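Local coordinates for protein Rab GDP dissociation inhibitor alpha (Naegleria fowleri, PDB 6C87) that probably binds GDP-loaded, prenylated Rab GTPases, slows their release of nucleotide and keeps them soluble for recycling between membranes, at residues 86-91 and 327-332. Sequence-based numbering, arbitrary orientation.
Sequences PKFLMA and SSQIIF
Phe88 reaches across to Ser328 and Gln329 inside the mixed beta-sheet region of the GDP dissociation inhibitor fold, just ahead of the short strand 89-90 and at the start of strand 328-332. The tight part of the contact lies along one edge of the phenyl ring. There Phe88 CE2 comes 3.4 Å from Ser328 O, which sits near the ring plane, so the aromatic C-H edge faces the carbonyl oxygen. With CG anti to its carbonyl carbon (chi1 -71°), Phe88 carries this edge to the strand, while Val114, Cys346 and Thr348 also pack against the side chain and Tyr236 meets the ring at roughly a right angle.

The backbones themselves stay well apart: the nearest CA atoms, those of Phe88 and Gln329, are 8.0 Å from each other. The looser part, buried like the rest, is where the side chains of Phe88 and Gln329 slide past each other in opposite directions. Gln329 bends at chi2 (79°), bringing its amide beside the ring with the two planes 61° apart. Thr419, which also bonds the backbone of Phe88 and so touches both segments, holds this amide through a hydrogen bond from OG1 to Gln329 OE1, and the amide carbon CD of Gln329 lies 3.8 Å from Phe88 CD2.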
loop_
_atom_site.group_PDB
_atom_site.type_symbol
_atom_site.label_atom_id
_atom_site.label_comp_id
_atom_site.label_asym_id
_atom_site.label_seq_id
_atom_site.Cartn_x
_atom_site.Cartn_y
_atom_site.Cartn_z
ATOM N N PRO A 86 -15.354 29.624 8.243
ATOM C CA PRO A 86 -16.230 28.611 7.647
ATOM C C PRO A 86 -15.619 27.972 6.408
ATOM O O PRO A 86 -15.030 28.645 5.556
ATOM C CB PRO A 86 -17.478 29.417 7.282
ATOM C CG PRO A 86 -16.915 30.766 6.940
ATOM C CD PRO A 86 -15.771 30.992 7.890
ATOM N N LYS A 87 -15.784 26.652 6.304
ATOM C CA LYS A 87 -15.324 25.898 5.146
ATOM C C LYS A 87 -16.326 24.792 4.844
ATOM O O LYS A 87 -16.908 24.196 5.755
ATOM C CB LYS A 87 -13.926 25.287 5.367
ATOM C CG LYS A 87 -12.787 26.291 5.534
ATOM C CD LYS A 87 -11.517 25.588 6.036
ATOM C CE LYS A 87 -10.327 26.544 6.173
ATOM N NZ LYS A 87 -9.608 26.787 4.883
ATOM N N PHE A 88 -16.532 24.532 3.563
ATOM C CA PHE A 88 -17.388 23.440 3.137
ATOM C C PHE A 88 -16.572 22.159 2.993
ATOM O O PHE A 88 -15.352 22.186 2.805
ATOM C CB PHE A 88 -18.059 23.778 1.804
ATOM C CG PHE A 88 -19.110 24.844 1.902
ATOM C CD1 PHE A 88 -19.932 24.930 3.016
ATOM C CD2 PHE A 88 -19.275 25.761 0.881
ATOM C CE1 PHE A 88 -20.904 25.905 3.099
ATOM C CE2 PHE A 88 -20.246 26.741 0.961
ATOM C CZ PHE A 88 -21.065 26.810 2.063
ATOM N N LEU A 89 -17.258 21.025 3.088
ATOM C CA LEU A 89 -16.619 19.739 2.860
ATOM C C LEU A 89 -17.004 19.236 1.474
ATOM O O LEU A 89 -18.192 19.161 1.139
ATOM C CB LEU A 89 -17.022 18.713 3.921
ATOM C CG LEU A 89 -16.632 18.948 5.383
ATOM C CD1 LEU A 89 -17.689 19.776 6.137
ATOM C CD2 LEU A 89 -16.353 17.625 6.080
ATOM N N MET A 90 -15.997 18.888 0.675
ATOM C CA MET A 90 -16.244 18.133 -0.547
ATOM C C MET A 90 -16.795 16.767 -0.154
ATOM O O MET A 90 -16.200 16.062 0.668
ATOM C CB MET A 90 -14.956 18.012 -1.361
ATOM C CG MET A 90 -14.994 17.015 -2.506
ATOM S SD MET A 90 -16.108 17.461 -3.858
ATOM C CE MET A 90 -15.456 19.056 -4.356
ATOM N N ALA A 91 -17.925 16.396 -0.765
ATOM C CA ALA A 91 -18.785 15.333 -0.244
ATOM C C ALA A 91 -18.071 14.007 0.003
ATOM O O ALA A 91 -18.399 13.300 0.964
ATOM C CB ALA A 91 -19.962 15.121 -1.189
ATOM N N SER A 327 -27.847 28.517 0.517
ATOM C CA SER A 327 -26.463 28.237 0.876
ATOM C C SER A 327 -25.692 28.093 -0.425
ATOM O O SER A 327 -26.241 27.614 -1.423
ATOM C CB SER A 327 -26.320 26.968 1.730
ATOM O OG SER A 327 -26.862 25.814 1.092
ATOM N N SER A 328 -24.429 28.521 -0.425
ATOM C CA SER A 328 -23.731 28.568 -1.701
ATOM C C SER A 328 -22.226 28.671 -1.506
ATOM O O SER A 328 -21.743 29.323 -0.578
ATOM C CB SER A 328 -24.225 29.739 -2.554
ATOM O OG SER A 328 -23.765 29.610 -3.883
ATOM N N GLN A 329 -21.501 28.028 -2.419
ATOM C CA GLN A 329 -20.073 28.235 -2.622
ATOM C C GLN A 329 -19.887 29.198 -3.792
ATOM O O GLN A 329 -20.501 29.014 -4.850
ATOM C CB GLN A 329 -19.378 26.904 -2.916
ATOM C CG GLN A 329 -17.887 27.009 -3.200
ATOM C CD GLN A 329 -17.057 27.154 -1.937
ATOM O OE1 GLN A 329 -17.091 28.189 -1.273
ATOM N NE2 GLN A 329 -16.282 26.119 -1.616
ATOM N N ILE A 330 -19.040 30.216 -3.608
ATOM C CA ILE A 330 -18.758 31.216 -4.640
ATOM C C ILE A 330 -17.253 31.424 -4.728
ATOM O O ILE A 330 -16.633 31.870 -3.756
ATOM C CB ILE A 330 -19.454 32.555 -4.347
ATOM C CG1 ILE A 330 -20.893 32.330 -3.868
ATOM C CG2 ILE A 330 -19.434 33.434 -5.597
ATOM C CD1 ILE A 330 -21.603 33.585 -3.474
ATOM N N ILE A 331 -16.674 31.139 -5.897
ATOM C CA ILE A 331 -15.233 31.259 -6.138
ATOM C C ILE A 331 -14.941 32.495 -6.982
ATOM O O ILE A 331 -15.628 32.756 -7.978
ATOM C CB ILE A 331 -14.679 29.992 -6.811
ATOM C CG1 ILE A 331 -15.074 28.756 -6.003
ATOM C CG2 ILE A 331 -13.167 30.077 -6.961
ATOM C CD1 ILE A 331 -14.598 28.819 -4.574
ATOM N N PHE A 332 -13.925 33.261 -6.581
ATOM C CA PHE A 332 -13.446 34.431 -7.319
ATOM C C PHE A 332 -12.006 34.179 -7.750
ATOM O O PHE A 332 -11.066 34.480 -6.997
ATOM C CB PHE A 332 -13.557 35.693 -6.463
ATOM C CG PHE A 332 -14.970 36.075 -6.139
ATOM C CD1 PHE A 332 -15.667 35.414 -5.141
ATOM C CD2 PHE A 332 -15.609 37.092 -6.832
ATOM C CE1 PHE A 332 -16.979 35.753 -4.839
ATOM C CE2 PHE A 332 -16.921 37.435 -6.531
ATOM C CZ PHE A 332 -17.606 36.762 -5.531
#